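Local coordinates for protein glyoxylate reductase (Paecilomyces sp. J18, PDB 3WNV) that probably catalyses the NAD(P)H-dependent reduction of glyoxylate to glycolate, as a member of the D-isomer-specific 2-hydroxyacid dehydrogenase family, at residues I12-E18 against E304-L308; V118-L122 against M287-G293; I180-N184 against E203-S208. All blocks are in the same frame, centred on the assembly; numbering follows the deposited sequence.

Interaction 1: residues I12-E18 against E304-L308; sequences IVHARAE and ELLVL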
ATOM      1  N   ILE A  12      -0.688 -18.834  -2.277  1.00 13.68           N
ATOM      2  CA  ILE A  12      -0.390 -18.658  -0.862  1.00 16.03           C
ATOM      3  C   ILE A  12       1.032 -19.217  -0.666  1.00 16.05           C
ATOM      4  O   ILE A  12       1.322 -20.359  -1.022  1.00 17.03           O
ATOM      5  CB  ILE A  12      -1.460 -19.353   0.042  1.00 14.32           C
ATOM      6  CG1 ILE A  12      -2.780 -18.542   0.004  1.00 15.88           C
ATOM      7  CG2 ILE A  12      -0.948 -19.544   1.446  1.00 14.90           C
ATOM      8  CD1 ILE A  12      -3.978 -19.226   0.701  1.00 16.18           C
ATOM      9  N   VAL A  13       1.911 -18.359  -0.166  1.00 11.82           N
ATOM     10  CA  VAL A  13       3.342 -18.630  -0.149  1.00 13.11           C
ATOM     11  C   VAL A  13       3.766 -19.224   1.171  1.00 16.39           C
ATOM     12  O   VAL A  13       4.530 -20.201   1.208  1.00 18.89           O
ATOM     13  CB  VAL A  13       4.151 -17.346  -0.379  1.00 17.85           C
ATOM     14  CG1 VAL A  13       5.654 -17.665  -0.403  1.00 15.96           C
ATOM     15  CG2 VAL A  13       3.704 -16.623  -1.653  1.00 21.51           C
ATOM     16  N   HIS A  14       3.275 -18.655   2.266  1.00 14.14           N
ATOM     17  CA  HIS A  14       3.830 -18.994   3.576  1.00 14.56           C
ATOM     18  C   HIS A  14       2.896 -19.800   4.453  1.00 22.09           C
ATOM     19  O   HIS A  14       3.347 -20.394   5.430  1.00 19.26           O
ATOM     20  CB  HIS A  14       4.221 -17.738   4.349  1.00 11.95           C
ATOM     21  CG  HIS A  14       5.126 -16.828   3.592  1.00 15.21           C
ATOM     22  ND1 HIS A  14       6.467 -17.098   3.423  1.00 17.51           N
ATOM     23  CD2 HIS A  14       4.882 -15.663   2.945  1.00 15.42           C
ATOM     24  CE1 HIS A  14       7.012 -16.121   2.708  1.00 20.41           C
ATOM     25  NE2 HIS A  14       6.068 -15.252   2.391  1.00 14.62           N
ATOM     26  N   ALA A  15       1.607 -19.798   4.128  1.00 17.56           N
ATOM     27  CA  ALA A  15       0.610 -20.322   5.053  1.00 17.21           C
ATOM     28  C   ALA A  15      -0.231 -21.413   4.412  1.00 17.02           C
ATOM     29  O   ALA A  15      -1.424 -21.546   4.716  1.00 15.57           O
ATOM     30  CB  ALA A  15      -0.251 -19.213   5.558  1.00 14.99           C
ATOM     31  N   ARG A  16       0.404 -22.210   3.544  1.00 15.37           N
ATOM     32  CA  ARG A  16      -0.288 -23.277   2.854  1.00 15.52           C
ATOM     33  C   ARG A  16      -0.937 -24.240   3.857  1.00 16.28           C
ATOM     34  O   ARG A  16      -2.033 -24.722   3.619  1.00 17.66           O
ATOM     35  CB  ARG A  16       0.658 -24.048   1.920  1.00 19.19           C
ATOM     36  CG  ARG A  16       0.964 -23.354   0.595  1.00 18.76           C
ATOM     37  CD  ARG A  16      -0.275 -23.221  -0.346  1.00 21.50           C
ATOM     38  NE  ARG A  16      -1.055 -24.450  -0.562  1.00 25.82           N
ATOM     39  CZ  ARG A  16      -1.973 -24.603  -1.526  1.00 27.37           C
ATOM     40  NH1 ARG A  16      -2.216 -23.638  -2.399  1.00 27.80           N
ATOM     41  NH2 ARG A  16      -2.637 -25.729  -1.635  1.00 29.78           N
ATOM     42  N   ALA A  17      -0.257 -24.532   4.970  1.00 19.98           N
ATOM     43  CA  ALA A  17      -0.810 -25.446   5.981  1.00 22.40           C
ATOM     44  C   ALA A  17      -2.137 -24.967   6.541  1.00 20.73           C
ATOM     45  O   ALA A  17      -3.057 -25.764   6.735  1.00 19.43           O
ATOM     46  CB  ALA A  17       0.167 -25.635   7.101  1.00 19.66           C
ATOM     47  N   GLU A  18      -2.223 -23.665   6.779  1.00 18.92           N
ATOM     48  CA  GLU A  18      -3.420 -23.043   7.350  1.00 18.09           C
ATOM     49  C   GLU A  18      -4.553 -23.050   6.333  1.00 16.24           C
ATOM     50  O   GLU A  18      -5.718 -23.191   6.708  1.00 18.24           O
ATOM     51  CB  GLU A  18      -3.108 -21.617   7.832  1.00 16.19           C
ATOM     52  CG  GLU A  18      -2.293 -21.565   9.164  1.00 24.04           C
ATOM     53  CD  GLU A  18      -0.794 -21.852   9.024  1.00 28.27           C
ATOM     54  OE1 GLU A  18      -0.274 -21.963   7.887  1.00 23.08           O
ATOM     55  OE2 GLU A  18      -0.109 -21.947  10.076  1.00 35.34           O
ATOM     56  N   GLU A 304      -0.804 -13.168   5.242  1.00  9.78           N
ATOM     57  CA  GLU A 304      -1.537 -14.412   4.919  1.00  9.13           C
ATOM     58  C   GLU A 304      -2.358 -14.998   6.073  1.00 10.75           C
ATOM     59  O   GLU A 304      -3.506 -15.418   5.846  1.00 11.36           O
ATOM     60  CB  GLU A 304      -0.604 -15.450   4.313  1.00 11.44           C
ATOM     61  CG  GLU A 304      -0.123 -15.034   2.952  1.00 13.16           C
ATOM     62  CD  GLU A 304       0.747 -16.053   2.258  1.00 13.29           C
ATOM     63  OE1 GLU A 304       1.285 -16.982   2.906  1.00 14.68           O
ATOM     64  OE2 GLU A 304       0.947 -15.895   1.037  1.00 14.42           O
ATOM     65  N   LEU A 305      -1.771 -15.093   7.265  1.00 13.57           N
ATOM     66  CA  LEU A 305      -2.462 -15.678   8.413  1.00 17.92           C
ATOM     67  C   LEU A 305      -3.699 -14.864   8.791  1.00 13.94           C
ATOM     68  O   LEU A 305      -4.733 -15.438   9.172  1.00 14.69           O
ATOM     69  CB  LEU A 305      -1.519 -15.847   9.610  1.00 15.92           C
ATOM     70  CG  LEU A 305      -0.429 -16.899   9.438  1.00 17.81           C
ATOM     71  CD1 LEU A 305       0.500 -16.897  10.647  1.00 19.79           C
ATOM     72  CD2 LEU A 305      -1.025 -18.272   9.238  1.00 15.81           C
ATOM     73  N   LEU A 306      -3.585 -13.534   8.698  1.00 12.79           N
ATOM     74  CA  LEU A 306      -4.720 -12.649   8.968  1.00 12.74           C
ATOM     75  C   LEU A 306      -5.862 -12.873   7.983  1.00 11.17           C
ATOM     76  O   LEU A 306      -7.019 -12.932   8.375  1.00 12.64           O
ATOM     77  CB  LEU A 306      -4.283 -11.165   8.966  1.00 14.92           C
ATOM     78  CG  LEU A 306      -5.371 -10.127   9.305  1.00 13.90           C
ATOM     79  CD1 LEU A 306      -6.071 -10.420  10.643  1.00 13.05           C
ATOM     80  CD2 LEU A 306      -4.700  -8.778   9.314  1.00 16.38           C
ATOM     81  N   VAL A 307      -5.549 -13.036   6.701  1.00 10.53           N
ATOM     82  CA  VAL A 307      -6.586 -13.340   5.724  1.00 13.25           C
ATOM     83  C   VAL A 307      -7.244 -14.683   6.023  1.00 12.42           C
ATOM     84  O   VAL A 307      -8.475 -14.825   5.943  1.00 13.33           O
ATOM     85  CB  VAL A 307      -6.007 -13.352   4.286  1.00 10.04           C
ATOM     86  CG1 VAL A 307      -7.139 -13.502   3.254  1.00 11.14           C
ATOM     87  CG2 VAL A 307      -5.249 -12.053   4.023  1.00 12.53           C
ATOM     88  N   LEU A 308      -6.435 -15.678   6.404  1.00 10.88           N
ATOM     89  CA  LEU A 308      -6.963 -17.017   6.589  1.00 14.38           C
ATOM     90  C   LEU A 308      -7.795 -17.060   7.866  1.00 14.07           C
ATOM     91  O   LEU A 308      -8.754 -17.809   7.947  1.00 15.16           O
ATOM     92  CB  LEU A 308      -5.843 -18.066   6.561  1.00 15.25           C
ATOM     93  CG  LEU A 308      -5.263 -18.241   5.139  1.00 14.76           C
ATOM     94  CD1 LEU A 308      -3.907 -18.959   5.178  1.00 20.04           C
ATOM     95  CD2 LEU A 308      -6.229 -18.991   4.218  1.00 18.32           C
TER

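Interaction 2: residues V118-L122 against M287-G293; sequences VAIFL and MLLPHIG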
ATOM      1  N   VAL A 118      10.659   0.589   5.641  1.00 11.42           N
ATOM      2  CA  VAL A 118      11.107   0.958   4.291  1.00 10.66           C
ATOM      3  C   VAL A 118      10.966   2.482   4.088  1.00 11.34           C
ATOM      4  O   VAL A 118      11.805   3.089   3.483  1.00  8.93           O
ATOM      5  CB  VAL A 118      10.393   0.140   3.221  1.00  9.65           C
ATOM      6  CG1 VAL A 118      10.490   0.797   1.850  1.00 10.09           C
ATOM      7  CG2 VAL A 118      11.014  -1.252   3.150  1.00 10.85           C
ATOM      8  N   ALA A 119       9.939   3.092   4.660  1.00  6.92           N
ATOM      9  CA  ALA A 119       9.753   4.554   4.572  1.00  6.80           C
ATOM     10  C   ALA A 119      10.956   5.265   5.178  1.00  8.69           C
ATOM     11  O   ALA A 119      11.432   6.244   4.631  1.00  8.39           O
ATOM     12  CB  ALA A 119       8.517   4.961   5.334  1.00  7.03           C
ATOM     13  N   ILE A 120      11.423   4.803   6.335  1.00  6.16           N
ATOM     14  CA  ILE A 120      12.578   5.491   6.977  1.00  8.75           C
ATOM     15  C   ILE A 120      13.856   5.204   6.184  1.00 10.99           C
ATOM     16  O   ILE A 120      14.679   6.093   5.959  1.00 10.65           O
ATOM     17  CB  ILE A 120      12.737   5.059   8.440  1.00  9.54           C
ATOM     18  CG1 ILE A 120      11.497   5.515   9.263  1.00  9.66           C
ATOM     19  CG2 ILE A 120      14.074   5.556   9.067  1.00  9.52           C
ATOM     20  CD1 ILE A 120      11.222   7.049   9.308  1.00 11.90           C
ATOM     21  N   PHE A 121      14.018   3.960   5.739  1.00  8.96           N
ATOM     22  CA  PHE A 121      15.135   3.626   4.849  1.00  7.66           C
ATOM     23  C   PHE A 121      15.176   4.546   3.658  1.00  7.94           C
ATOM     24  O   PHE A 121      16.217   5.161   3.373  1.00  8.89           O
ATOM     25  CB  PHE A 121      15.082   2.145   4.446  1.00  6.53           C
ATOM     26  CG  PHE A 121      16.180   1.726   3.500  1.00 10.11           C
ATOM     27  CD1 PHE A 121      17.413   1.360   4.000  1.00  7.56           C
ATOM     28  CD2 PHE A 121      15.958   1.653   2.136  1.00 10.58           C
ATOM     29  CE1 PHE A 121      18.457   0.955   3.158  1.00 10.36           C
ATOM     30  CE2 PHE A 121      16.991   1.236   1.243  1.00 12.18           C
ATOM     31  CZ  PHE A 121      18.261   0.863   1.772  1.00  6.93           C
ATOM     32  N   LEU A 122      14.053   4.681   2.961  1.00  5.66           N
ATOM     33  CA  LEU A 122      13.960   5.614   1.848  1.00  6.14           C
ATOM     34  C   LEU A 122      14.252   7.067   2.220  1.00 10.82           C
ATOM     35  O   LEU A 122      14.848   7.782   1.431  1.00  9.16           O
ATOM     36  CB  LEU A 122      12.584   5.508   1.167  1.00  8.96           C
ATOM     37  CG  LEU A 122      12.343   4.247   0.374  1.00  7.29           C
ATOM     38  CD1 LEU A 122      10.855   4.161  -0.056  1.00  6.63           C
ATOM     39  CD2 LEU A 122      13.277   4.199  -0.865  1.00  6.50           C
ATOM     40  N   MET A 287      15.983   8.235  -4.441  1.00 11.74           N
ATOM     41  CA  MET A 287      16.197   6.929  -3.808  1.00 12.28           C
ATOM     42  C   MET A 287      14.981   6.082  -4.112  1.00 14.10           C
ATOM     43  O   MET A 287      13.876   6.438  -3.687  1.00 10.70           O
ATOM     44  CB  MET A 287      16.366   7.100  -2.304  1.00 11.79           C
ATOM     45  CG  MET A 287      16.643   5.767  -1.615  1.00 11.02           C
ATOM     46  SD  MET A 287      18.335   5.156  -1.935  1.00 16.29           S
ATOM     47  CE  MET A 287      18.294   3.476  -1.300  1.00 14.92           C
ATOM     48  N   LEU A 288      15.171   5.000  -4.872  1.00 11.01           N
ATOM     49  CA  LEU A 288      14.029   4.286  -5.485  1.00  9.94           C
ATOM     50  C   LEU A 288      14.093   2.801  -5.186  1.00  8.60           C
ATOM     51  O   LEU A 288      15.153   2.155  -5.392  1.00 11.24           O
ATOM     52  CB  LEU A 288      14.067   4.451  -7.000  1.00 12.41           C
ATOM     53  CG  LEU A 288      14.027   5.886  -7.527  1.00 10.61           C
ATOM     54  CD1 LEU A 288      13.996   5.928  -9.039  1.00 13.42           C
ATOM     55  CD2 LEU A 288      12.797   6.651  -6.966  1.00 11.66           C
ATOM     56  N   LEU A 289      12.964   2.248  -4.739  1.00 10.44           N
ATOM     57  CA  LEU A 289      12.795   0.795  -4.564  1.00 10.00           C
ATOM     58  C   LEU A 289      11.584   0.304  -5.364  1.00  8.46           C
ATOM     59  O   LEU A 289      10.632   1.058  -5.611  1.00 11.35           O
ATOM     60  CB  LEU A 289      12.604   0.457  -3.069  1.00  8.64           C
ATOM     61  CG  LEU A 289      13.857   0.705  -2.197  1.00 12.30           C
ATOM     62  CD1 LEU A 289      13.479   0.522  -0.724  1.00 10.43           C
ATOM     63  CD2 LEU A 289      14.975  -0.274  -2.573  1.00 11.29           C
ATOM     64  N   PRO A 290      11.607  -0.977  -5.775  1.00 11.37           N
ATOM     65  CA  PRO A 290      10.480  -1.512  -6.578  1.00 12.55           C
ATOM     66  C   PRO A 290       9.381  -2.144  -5.738  1.00 12.30           C
ATOM     67  O   PRO A 290       9.119  -3.369  -5.807  1.00 15.79           O
ATOM     68  CB  PRO A 290      11.148  -2.558  -7.462  1.00 12.51           C
ATOM     69  CG  PRO A 290      12.323  -3.094  -6.568  1.00 10.32           C
ATOM     70  CD  PRO A 290      12.803  -1.847  -5.804  1.00  8.34           C
ATOM     71  N   HIS A 291       8.775  -1.308  -4.908  1.00  8.91           N
ATOM     72  CA  HIS A 291       7.657  -1.711  -4.057  1.00  5.42           C
ATOM     73  C   HIS A 291       7.955  -2.940  -3.227  1.00  9.06           C
ATOM     74  O   HIS A 291       7.229  -3.949  -3.333  1.00 11.45           O
ATOM     75  CB  HIS A 291       6.378  -1.919  -4.916  1.00  6.84           C
ATOM     76  CG  HIS A 291       5.117  -1.691  -4.169  1.00 12.24           C
ATOM     77  ND1 HIS A 291       3.896  -1.520  -4.795  1.00 14.85           N
ATOM     78  CD2 HIS A 291       4.864  -1.555  -2.835  1.00 11.21           C
ATOM     79  CE1 HIS A 291       2.957  -1.327  -3.887  1.00 15.32           C
ATOM     80  NE2 HIS A 291       3.523  -1.336  -2.688  1.00 14.53           N
ATOM     81  N   ILE A 292       8.962  -2.805  -2.347  1.00  7.63           N
ATOM     82  CA  ILE A 292       9.393  -3.904  -1.500  1.00  6.39           C
ATOM     83  C   ILE A 292       8.887  -3.787  -0.058  1.00  8.91           C
ATOM     84  O   ILE A 292       9.258  -4.615   0.781  1.00 11.59           O
ATOM     85  CB  ILE A 292      10.927  -4.077  -1.464  1.00  7.92           C
ATOM     86  CG1 ILE A 292      11.630  -2.947  -0.678  1.00  8.81           C
ATOM     87  CG2 ILE A 292      11.504  -4.275  -2.909  1.00 13.17           C
ATOM     88  CD1 ILE A 292      13.120  -3.282  -0.436  1.00 11.25           C
ATOM     89  N   GLY A 293       8.077  -2.780   0.206  1.00  6.58           N
ATOM     90  CA  GLY A 293       7.589  -2.467   1.561  1.00 13.90           C
ATOM     91  C   GLY A 293       7.355  -3.672   2.461  1.00 13.52           C
ATOM     92  O   GLY A 293       7.997  -3.857   3.483  1.00 11.48           O
TER

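Interaction 3: residues I180-N184 against E203-S208; sequences IIYHN and ELLAQS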
ATOM      1  N   ILE A 180       7.109  16.149  14.318  1.00  8.76           N
ATOM      2  CA  ILE A 180       6.108  15.476  13.470  1.00  7.63           C
ATOM      3  C   ILE A 180       4.863  16.336  13.323  1.00 14.96           C
ATOM      4  O   ILE A 180       4.294  16.791  14.322  1.00 15.12           O
ATOM      5  CB  ILE A 180       5.675  14.118  14.039  1.00 14.90           C
ATOM      6  CG1 ILE A 180       6.883  13.332  14.537  1.00 15.88           C
ATOM      7  CG2 ILE A 180       4.839  13.328  13.000  1.00 14.57           C
ATOM      8  CD1 ILE A 180       7.889  12.943  13.398  1.00 13.93           C
ATOM      9  N   ILE A 181       4.453  16.584  12.086  1.00 10.94           N
ATOM     10  CA  ILE A 181       3.154  17.220  11.830  1.00 14.38           C
ATOM     11  C   ILE A 181       2.336  16.347  10.886  1.00 15.17           C
ATOM     12  O   ILE A 181       2.883  15.525  10.148  1.00 14.29           O
ATOM     13  CB  ILE A 181       3.270  18.651  11.244  1.00 15.33           C
ATOM     14  CG1 ILE A 181       4.031  18.630   9.902  1.00 11.27           C
ATOM     15  CG2 ILE A 181       3.971  19.563  12.243  1.00 14.36           C
ATOM     16  CD1 ILE A 181       4.059  20.045   9.210  1.00 13.66           C
ATOM     17  N   TYR A 182       1.023  16.535  10.882  1.00 11.74           N
ATOM     18  CA  TYR A 182       0.189  15.720  10.009  1.00  8.09           C
ATOM     19  C   TYR A 182      -1.109  16.401   9.643  1.00 11.59           C
ATOM     20  O   TYR A 182      -1.597  17.300  10.339  1.00 13.35           O
ATOM     21  CB  TYR A 182      -0.125  14.366  10.660  1.00  8.54           C
ATOM     22  CG  TYR A 182      -1.297  14.438  11.635  1.00 11.38           C
ATOM     23  CD1 TYR A 182      -1.128  14.942  12.931  1.00 15.13           C
ATOM     24  CD2 TYR A 182      -2.566  13.991  11.267  1.00 12.64           C
ATOM     25  CE1 TYR A 182      -2.215  15.024  13.839  1.00 16.84           C
ATOM     26  CE2 TYR A 182      -3.639  14.053  12.176  1.00 15.02           C
ATOM     27  CZ  TYR A 182      -3.449  14.562  13.449  1.00 16.93           C
ATOM     28  OH  TYR A 182      -4.530  14.604  14.327  1.00 20.13           O
ATOM     29  N   HIS A 183      -1.693  15.923   8.551  1.00 12.46           N
ATOM     30  CA  HIS A 183      -3.030  16.349   8.165  1.00 11.86           C
ATOM     31  C   HIS A 183      -3.868  15.148   7.753  1.00 13.08           C
ATOM     32  O   HIS A 183      -3.478  14.356   6.887  1.00 12.76           O
ATOM     33  CB  HIS A 183      -3.007  17.354   7.015  1.00 10.34           C
ATOM     34  CG  HIS A 183      -4.385  17.757   6.572  1.00 15.23           C
ATOM     35  ND1 HIS A 183      -5.196  18.569   7.336  1.00 17.64           N
ATOM     36  CD2 HIS A 183      -5.130  17.383   5.499  1.00 19.79           C
ATOM     37  CE1 HIS A 183      -6.362  18.726   6.724  1.00 19.04           C
ATOM     38  NE2 HIS A 183      -6.352  18.013   5.620  1.00 20.28           N
ATOM     39  N   ASN A 184      -5.010  15.017   8.406  1.00 12.96           N
ATOM     40  CA  ASN A 184      -6.049  14.093   7.978  1.00 14.21           C
ATOM     41  C   ASN A 184      -7.256  14.982   7.784  1.00 17.32           C
ATOM     42  O   ASN A 184      -7.283  16.088   8.313  1.00 16.84           O
ATOM     43  CB  ASN A 184      -6.365  13.090   9.091  1.00 13.49           C
ATOM     44  CG  ASN A 184      -5.310  12.033   9.238  1.00 15.86           C
ATOM     45  OD1 ASN A 184      -4.167  12.185   8.740  1.00 14.03           O
ATOM     46  ND2 ASN A 184      -5.680  10.931   9.906  1.00 18.72           N
ATOM     47  N   GLU A 203      -0.872  24.045   5.384  1.00 14.17           N
ATOM     48  CA  GLU A 203       0.204  24.187   6.363  1.00 15.36           C
ATOM     49  C   GLU A 203       1.152  23.000   6.322  1.00 12.72           C
ATOM     50  O   GLU A 203       2.370  23.141   6.572  1.00 14.52           O
ATOM     51  CB  GLU A 203      -0.368  24.339   7.787  1.00 23.11           C
ATOM     52  CG  GLU A 203      -0.916  25.704   8.139  1.00 31.23           C
ATOM     53  CD  GLU A 203      -1.721  25.696   9.456  1.00 39.55           C
ATOM     54  OE1 GLU A 203      -2.335  24.644   9.809  1.00 29.14           O
ATOM     55  OE2 GLU A 203      -1.744  26.755  10.135  1.00 47.25           O
ATOM     56  N   LEU A 204       0.623  21.823   5.978  1.00 12.23           N
ATOM     57  CA  LEU A 204       1.431  20.614   5.880  1.00 12.30           C
ATOM     58  C   LEU A 204       2.407  20.769   4.706  1.00 11.41           C
ATOM     59  O   LEU A 204       3.585  20.409   4.805  1.00 10.38           O
ATOM     60  CB  LEU A 204       0.558  19.372   5.675  1.00 10.69           C
ATOM     61  CG  LEU A 204       1.299  18.035   5.734  1.00 13.42           C
ATOM     62  CD1 LEU A 204       1.710  17.738   7.160  1.00 14.07           C
ATOM     63  CD2 LEU A 204       0.391  16.898   5.204  1.00 13.53           C
ATOM     64  N   LEU A 205       1.912  21.354   3.619  1.00 12.99           N
ATOM     65  CA  LEU A 205       2.738  21.542   2.438  1.00 12.32           C
ATOM     66  C   LEU A 205       3.814  22.577   2.751  1.00 14.27           C
ATOM     67  O   LEU A 205       4.968  22.405   2.375  1.00 13.87           O
ATOM     68  CB  LEU A 205       1.887  22.026   1.259  1.00 13.81           C
ATOM     69  CG  LEU A 205       0.894  21.006   0.687  1.00 15.78           C
ATOM     70  CD1 LEU A 205      -0.125  21.688  -0.206  1.00 14.86           C
ATOM     71  CD2 LEU A 205       1.627  19.863  -0.065  1.00 16.41           C
ATOM     72  N   ALA A 206       3.438  23.632   3.465  1.00 14.36           N
ATOM     73  CA  ALA A 206       4.362  24.732   3.757  1.00 16.19           C
ATOM     74  C   ALA A 206       5.463  24.365   4.729  1.00 16.96           C
ATOM     75  O   ALA A 206       6.587  24.832   4.602  1.00 18.92           O
ATOM     76  CB  ALA A 206       3.601  25.929   4.302  1.00 19.08           C
ATOM     77  N   GLN A 207       5.145  23.546   5.724  1.00 16.94           N
ATOM     78  CA  GLN A 207       6.057  23.335   6.842  1.00 14.10           C
ATOM     79  C   GLN A 207       6.905  22.070   6.832  1.00 14.96           C
ATOM     80  O   GLN A 207       7.880  21.978   7.610  1.00 15.84           O
ATOM     81  CB  GLN A 207       5.266  23.386   8.157  1.00 14.80           C
ATOM     82  CG  GLN A 207       4.493  24.670   8.359  1.00 17.69           C
ATOM     83  CD  GLN A 207       3.666  24.636   9.617  1.00 27.70           C
ATOM     84  OE1 GLN A 207       3.953  23.862  10.543  1.00 30.68           O
ATOM     85  NE2 GLN A 207       2.625  25.467   9.669  1.00 31.23           N
ATOM     86  N   SER A 208       6.564  21.088   5.993  1.00 14.17           N
ATOM     87  CA  SER A 208       7.309  19.846   5.965  1.00 10.79           C
ATOM     88  C   SER A 208       8.704  19.971   5.327  1.00 12.02           C
ATOM     89  O   SER A 208       8.839  20.437   4.167  1.00 13.91           O
ATOM     90  CB  SER A 208       6.534  18.798   5.140  1.00  9.96           C
ATOM     91  OG  SER A 208       5.248  18.660   5.656  1.00 15.47           O
TER

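Interaction 1: residues I12-E18 against E304-L308
Glu304 meets the loop at Val13 and His14 because its CG lies beside its own backbone N, anti to the carbonyl carbon, and its chain then runs straight out (chi2 -177°). The carboxylate is carried off helix 297-317 to the backbone N-H groups just before helix 16-21. Val13 N donates to Glu304 OE2 at 2.9 Å in a nearly straight bond (N-H...O 177°). It meets the oxygen on its syn side, somewhat out of the carboxylate plane. His14 N reaches the syn lone pair of Glu304 OE1 at 2.7 Å, with a more bent N-H...O angle of 152°. The two oxygens therefore grip successive peptide N-H groups. This would limit rotation of the buried carboxylate and probably steadies its negative charge.

The His14 side chain crosses Glu304 at about a right angle, and its CB comes within 3.4 Å of Glu304 OE1. The ring's NE2 bonds to Gln300, one turn back along the same helix. Val13 CG1 sits over one face of the ring.

The contact belongs to the flavodoxin-like domain, with its five-stranded parallel sheet. The loop leaves strand 5-9, and the partner is helix 297-317, close to the C-terminal end of the chain. Tyr55 of the central strand 51-57 touches Ile12, Glu304 and Leu308.

The rest of the contact is apolar. Ala15, the N-cap residue, puts CB 3.7 Å from Leu308 CD1 and 3.9 Å from Leu305 CD2. Ile12 CD1 and Leu308 CD2 meet tip to tip at 4.2 Å. Toward the edge Glu18 bends at chi2. Glu18 CG lies 3.5 Å from Leu305 CD2, and the carboxylate carbon stays near the same methyl group, the two side chains crossing at a slant.

Interaction 2: residues V118-L122 against M287-G293
Met287 packs on Phe121 and Leu122 where helix 112-127 covers the last strand of the seven-stranded parallel sheet of the Rossmann-type nucleotide-binding domain. Strand 287-288 is outermost in that sheet, and Met287 pairs through its backbone with Val265 and Leu267.

The Met287 side chain can be followed outward. Met287 CB lies 4.1 Å from Leu122 O. Met287 CG stands anti to the backbone N and comes 3.8 Å from Leu122 CD2. The chain then bends at chi2 (73°), runs straight on through SD and brings Met287 CE 3.6 Å from Phe121 CE2. The side chain thus crosses the phenylalanine at about a right angle, with CE oblique to the ring. With an alanine here, Phe121 CE2 would probably lose the methyl packed on it, a gap would open beside Leu122 CD2, and the ring could turn more easily.

Leu289, two residues further along, fills the middle of the contact. Its CD1 meets three residues of the helix. Leu289 CD1 is 3.7 Å from Leu122 CD2 and 4.0 Å from Phe121 CD2, where its side chain crosses that of Phe121 at about a right angle. Val118 CG1 faces Leu289 CD1 tip to tip at 4.0 Å. Side chains one turn apart on the helix, Val118 and Leu122, therefore share one leucine methyl group.

Beyond Leu289 the chain turns at Pro290, the centre of an inverse gamma turn. The His291 side chain points away from helix 112-127 and bonds through ND1 to Glu273, consistent with the His-Glu pair of this dehydrogenase family. Asp268 accepts the backbone N-H groups of Ile292 and Gly293, just past the turn. At this end Ile292 CG1 only brushes Val118 CG2, and the same CG2 rests 4.0 Å from Gly293 CA.

Interaction 3: residues I180-N184 against E203-S208
Ile181 and Leu204 form the tight part of this contact between strand 179-183 and helix 201-207. Their side chains slide past each other in opposite directions. Ile181 CG1 is 3.7 Å from Leu204 CD1, and Ile181 CD1 is 3.9 Å from the same methyl. Leu204 has its CG opposite the backbone N (chi1 -173°), which sends both methyls toward the strand. Leu204 CD1 lies 3.8 Å from Tyr182 CA, and Leu204 CD2 lies 3.9 Å from His183 CB. One leucine thus spans three consecutive strand residues. Leu160 of the adjacent strand 156-160 and Phe211 of strand 210-213 also touch it and keep it buried.

The helix end is held from within. Ser208 OG donates to Leu204 O at 2.6 Å, and Ser208 N gives the same oxygen a longer bond. The carbonyl is so satisfied twice, and the hydroxyl stays near Ile181 CD1.

The outer side is looser. Gln207 crosses Ile181 at about a right angle and lends mainly its CB, 3.7 Å from Ile181 CD1. Its chain is extended beyond CG, and Gln207 OE1 lies at a looser 4.0 Å from Ile181 CD1. Exposed Glu203 comes near only through its backbone, and its carboxylate takes the N-H of Ser200. His183 starts toward the helix, but its ring turns away and ND1 bonds to Val199 O. Tyr182 points to the other side of the sheet, where its hydroxyl bonds to Glu193 and Leu188.

The axes of segments 180-183 and 203-207 come within 8.6 Å, with 147° between their directions. This is the packing of a Rossmann fold, where the helix lies in the crossover that returns the chain from strand 197-198 to strand 210-213. Asn184, just past the strand, bonds to the backbone of Met162 in a sequence consistent with the GxGxxG dinucleotide-binding loop.

How the interactions relate
Interactions 2 and 3 belong to the same Rossmann-type sheet, near its opposite edges, with centres about 21 Å apart. Interaction 1 lies in the other domain, and its centre is about 38 Å from that of interaction 3. Helix 297-317 is the next element after strand 287-288, as the chain goes back to the first domain. Each contact has a buried side and an outer rim, such as Glu18, Phe121 and Gln207; interaction 2 lies nearest the chain's centre. In interaction 1 a buried carboxylate binds backbone N-H groups across the contact. The other two are apolar: interaction 2 joins a helix to a strand end and the loop after it, interaction 3 a strand to a helix.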